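Local coordinates for protein histidinol dehydrogenase (Elizabethkingia anophelis NUHP1, PDB 6AN0) that probably catalyses the final step of histidine biosynthesis, the two NAD-dependent oxidations of L-histidinol by way of L-histidinaldehyde to L-histidine, with a zinc cofactor, at residues I79-D84 with I171-L176; Q91-N96 with T143-G148. One frame throughout, in Å; residues are numbered along the deposited sequence. Where two conformers were deposited one is given.

Interaction 1 (I79-D84 with I171-L176); sequences IALVSD and INPAIL
Ala174 N, which lies 4.4 Å from Val82 CG2, donates to Asn172 OD1 at 3.0 Å, with an N-H...O angle of 152°. This is the capping bond of an asparagine N-cap. It closes the start of helix 173-181, the connecting helix of a beta-alpha-beta unit whose parallel strands are 158-163 and 186-189. The amide oxygen receives the N-H in the carbonyl plane, on a lone pair. The Asn172 side chain starts with CG anti to the backbone N (chi1 -169°), and a turn about the next bond then brings OD1 back over the first helical turn. Pro173, the first helical residue, has no N-H to satisfy, and its ring is instead the main surface offered to the loop of 79-84. Leu81 meets that ring through the root of its side chain. Leu81 CB rests 4.0 Å from Pro173 CB and 4.2 Å from Pro173 CG, facing the CB-CG edge of the ring, while Leu81 CD1, 4.2 Å from Pro173 CB, stands well off the ring plane. No hydrogen bond crosses the contact. A type I turn from Ile79 to Val82, with Val82 N bonded to Ile79 O, follows helix 72-79 and presents Leu81 and Val82 together. Ser83 then caps the next helix, its OG accepting from Leu86 N. Beside the proline, Val82 also touches Tyr177, one turn along helix 173-181. With CG1 anti to the backbone N (chi1 -177°), CG2 lies beside that N and anti to the carbonyl carbon, and from there Val82 CG2 reaches 4.0 Å from Pro173 O.

Interaction 2 (Q91-N96 with T143-G148); sequences QMAASN and TVLMLG
Leu145 extends from helix 142-154 toward helix 84-102 and ends in a fork, with one methyl against each of two consecutive alanines. Leu145 CD1 lies 3.9 Å from Ala93 CB, and Leu145 CD2 lies 4.0 Å from Ala94 CB. The first of these methyls also comes close to the backbone, Leu145 CD1 being 4.1 Å from Ala94 N. In the leucine, CG sits anti to the carbonyl carbon (chi1 -64°), and the turn about CB-CG (chi2 177°) sets CD1 anti to CA and leaves CD2 the branch that meets Ala94. The two alanines answer differently. The CB of Ala93 is directed at the other helix, whereas that of Ala94 points along the side of the interface and is met there by the second methyl. Their short side chains let the leucine end approach the helix surface, and the nearest CA atoms, those of Ala94 and Leu145, are 6.3 Å apart. The contact is wholly apolar and buried. Leu145 also touches Ile90 and Ile97, one turn before and after the alanines, and Thr178 of helix 173-181. Ala93 meets Met414 of the second subunit as well, which places this helix at the dimer interface. Nearby, Asn96 ND2 bonds to Ala366 O and Thr143 OG1 to His371 NE2, tying both helices to the chain that follows the zinc ligand Asp364. Seated among Ile90, Ala93, Ala94 and Ile97, spaced i, i+3, i+4 and i+7, Leu145 makes a knobs-into-holes contact, here on the connecting helix of the beta-alpha-beta unit formed by strands 117-132 and 158-163.

How the interactions relate
Both contacts set the segment from helix 72-79 through helix 84-102, loop included, against successive crossover helices of the mixed sheet, those joining its parallel strands 117-132, 158-163 and 186-189. Interaction 1 sets the loop between the two former helices against the start of helix 173-181; interaction 2 uses the body of helix 84-102 against helix 142-154. Helix 173-181 is common to both places, and its Tyr177 also touches Gln91, although the centres are 15 Å apart. Interaction 1 is peripheral and partly buried, apolar across the gap, with the helix caps made within each side. Interaction 2 is buried and purely hydrophobic across its helices, beside the second subunit and about 13 Å from a bound zinc ion, measured from the Ala93 side chain.

Interaction 1 (I79-D84 with I171-L176)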
# COMPACT_ATOMS: atom_id res chain seq x y z
N ILE A 79 8.46 -29.64 17.24
CA ILE A 79 8.18 -30.53 16.11
C ILE A 79 7.66 -31.88 16.61
O ILE A 79 6.72 -32.45 16.03
CB ILE A 79 9.45 -30.71 15.24
CG1 ILE A 79 9.79 -29.40 14.51
CG2 ILE A 79 9.26 -31.84 14.24
CD1 ILE A 79 11.12 -29.45 13.78
N ALA A 80 8.24 -32.41 17.69
CA ALA A 80 7.84 -33.71 18.21
C ALA A 80 6.48 -33.68 18.89
O ALA A 80 5.94 -34.75 19.19
CB ALA A 80 8.90 -34.23 19.18
N LEU A 81 5.92 -32.50 19.15
CA LEU A 81 4.61 -32.38 19.77
C LEU A 81 3.49 -32.15 18.77
O LEU A 81 2.34 -31.92 19.17
CB LEU A 81 4.61 -31.24 20.79
CG LEU A 81 5.56 -31.34 21.99
CD1 LEU A 81 5.68 -29.98 22.67
CD2 LEU A 81 5.08 -32.40 22.96
N VAL A 82 3.78 -32.20 17.47
CA VAL A 82 2.77 -32.01 16.44
C VAL A 82 2.47 -33.37 15.82
O VAL A 82 3.38 -34.08 15.38
CB VAL A 82 3.24 -31.02 15.37
CG1 VAL A 82 2.12 -30.80 14.35
CG2 VAL A 82 3.65 -29.70 16.02
N SER A 83 1.18 -33.73 15.79
CA SER A 83 0.77 -35.05 15.33
C SER A 83 1.04 -35.22 13.84
O SER A 83 1.12 -34.25 13.08
CB SER A 83 -0.72 -35.27 15.60
OG SER A 83 -1.51 -34.65 14.60
N ASP A 84 1.16 -36.49 13.42
CA ASP A 84 1.39 -36.77 12.01
C ASP A 84 0.24 -36.28 11.14
O ASP A 84 0.47 -35.78 10.03
CB ASP A 84 1.61 -38.27 11.81
CG ASP A 84 2.96 -38.74 12.33
OD1 ASP A 84 3.92 -37.94 12.31
OD2 ASP A 84 3.06 -39.91 12.75
N ILE A 171 6.08 -21.16 23.64
CA ILE A 171 5.29 -20.83 22.46
C ILE A 171 4.58 -22.10 22.01
O ILE A 171 5.16 -23.19 22.06
CB ILE A 171 6.18 -20.27 21.33
CG1 ILE A 171 6.96 -19.05 21.80
CG2 ILE A 171 5.36 -19.95 20.08
CD1 ILE A 171 6.10 -17.90 22.20
N ASN A 172 3.33 -21.96 21.56
CA ASN A 172 2.56 -23.13 21.14
C ASN A 172 3.33 -23.91 20.08
O ASN A 172 3.88 -23.31 19.15
CB ASN A 172 1.20 -22.70 20.59
CG ASN A 172 0.27 -23.89 20.39
OD1 ASN A 172 0.43 -24.66 19.45
ND2 ASN A 172 -0.69 -24.04 21.29
N PRO A 173 3.38 -25.24 20.18
CA PRO A 173 4.21 -26.02 19.24
C PRO A 173 3.80 -25.90 17.79
O PRO A 173 4.66 -25.98 16.90
CB PRO A 173 4.05 -27.47 19.73
CG PRO A 173 2.90 -27.44 20.70
CD PRO A 173 2.91 -26.06 21.30
N ALA A 174 2.50 -25.72 17.50
CA ALA A 174 2.08 -25.58 16.10
C ALA A 174 2.61 -24.31 15.46
O ALA A 174 2.89 -24.29 14.25
CB ALA A 174 0.55 -25.61 16.00
N ILE A 175 2.75 -23.23 16.23
CA ILE A 175 3.34 -22.01 15.67
C ILE A 175 4.80 -22.26 15.29
O ILE A 175 5.24 -21.90 14.19
CB ILE A 175 3.23 -20.84 16.67
CG1 ILE A 175 1.78 -20.41 16.83
CG2 ILE A 175 4.12 -19.66 16.22
CD1 ILE A 175 1.59 -19.32 17.89
N LEU A 176 5.57 -22.85 16.21
CA LEU A 176 7.00 -23.06 15.94
C LEU A 176 7.20 -24.05 14.81
O LEU A 176 8.05 -23.84 13.94
CB LEU A 176 7.71 -23.53 17.22
CG LEU A 176 7.67 -22.55 18.40
CD1 LEU A 176 8.37 -23.15 19.61
CD2 LEU A 176 8.30 -21.22 18.01

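Interaction 2 (Q91-N96 with T143-G148)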
# COMPACT_ATOMS: atom_id res chain seq x y z
N GLN A 91 1.06 -29.30 5.61
CA GLN A 91 1.80 -29.37 4.36
C GLN A 91 0.88 -29.24 3.15
O GLN A 91 1.24 -28.61 2.15
CB GLN A 91 2.61 -30.67 4.31
CG GLN A 91 3.65 -30.72 5.41
CD GLN A 91 4.66 -31.83 5.25
OE1 GLN A 91 5.83 -31.66 5.60
NE2 GLN A 91 4.22 -32.97 4.73
N MET A 92 -0.31 -29.83 3.23
CA MET A 92 -1.31 -29.67 2.17
C MET A 92 -1.69 -28.20 2.00
O MET A 92 -1.75 -27.69 0.87
CB MET A 92 -2.55 -30.51 2.51
CG MET A 92 -3.68 -30.44 1.49
SD MET A 92 -4.84 -29.09 1.81
CE MET A 92 -5.62 -29.65 3.33
N ALA A 93 -1.95 -27.51 3.11
CA ALA A 93 -2.27 -26.09 3.04
C ALA A 93 -1.10 -25.29 2.47
O ALA A 93 -1.29 -24.43 1.60
CB ALA A 93 -2.66 -25.58 4.42
N ALA A 94 0.12 -25.55 2.96
CA ALA A 94 1.28 -24.78 2.51
C ALA A 94 1.48 -24.93 1.00
O ALA A 94 1.83 -23.96 0.31
CB ALA A 94 2.53 -25.23 3.26
N SER A 95 1.28 -26.14 0.48
CA SER A 95 1.47 -26.35 -0.95
C SER A 95 0.48 -25.52 -1.76
O SER A 95 0.86 -24.92 -2.78
CB SER A 95 1.33 -27.84 -1.27
OG SER A 95 2.51 -28.54 -0.91
N ASN A 96 -0.78 -25.47 -1.34
CA ASN A 96 -1.79 -24.71 -2.08
C ASN A 96 -1.54 -23.22 -1.99
O ASN A 96 -1.67 -22.51 -3.00
CB ASN A 96 -3.18 -25.04 -1.55
CG ASN A 96 -3.63 -26.43 -1.94
OD1 ASN A 96 -3.10 -27.00 -2.88
ND2 ASN A 96 -4.61 -26.97 -1.22
N THR A 143 -2.02 -18.31 10.11
CA THR A 143 -1.51 -17.00 9.70
C THR A 143 -0.02 -17.04 9.40
O THR A 143 0.47 -16.26 8.57
CB THR A 143 -1.84 -15.97 10.79
OG1 THR A 143 -3.25 -15.95 10.97
CG2 THR A 143 -1.38 -14.57 10.38
N VAL A 144 0.73 -17.93 10.07
CA VAL A 144 2.15 -18.08 9.75
C VAL A 144 2.33 -18.47 8.29
O VAL A 144 3.17 -17.90 7.58
CB VAL A 144 2.80 -19.11 10.69
CG1 VAL A 144 4.25 -19.33 10.29
CG2 VAL A 144 2.69 -18.65 12.15
N LEU A 145 1.53 -19.43 7.81
CA LEU A 145 1.60 -19.80 6.39
C LEU A 145 1.23 -18.63 5.48
O LEU A 145 1.89 -18.40 4.46
CB LEU A 145 0.67 -20.98 6.09
CG LEU A 145 0.97 -22.31 6.77
CD1 LEU A 145 -0.09 -23.34 6.40
CD2 LEU A 145 2.37 -22.79 6.38
N MET A 146 0.18 -17.90 5.84
CA MET A 146 -0.36 -16.85 4.97
C MET A 146 0.63 -15.70 4.77
O MET A 146 0.60 -15.02 3.73
CB MET A 146 -1.66 -16.29 5.55
CG MET A 146 -2.81 -17.29 5.62
SD MET A 146 -3.34 -17.82 3.98
CE MET A 146 -4.41 -19.22 4.37
N LEU A 147 1.45 -15.41 5.77
CA LEU A 147 2.39 -14.30 5.69
C LEU A 147 3.80 -14.75 5.39
O LEU A 147 4.51 -14.08 4.64
CB LEU A 147 2.38 -13.50 7.00
CG LEU A 147 1.00 -12.97 7.39
CD1 LEU A 147 1.06 -12.26 8.74
CD2 LEU A 147 0.42 -12.03 6.32
N GLY A 148 4.19 -15.92 5.91
CA GLY A 148 5.55 -16.40 5.69
C GLY A 148 5.79 -16.89 4.27
O GLY A 148 6.88 -16.72 3.72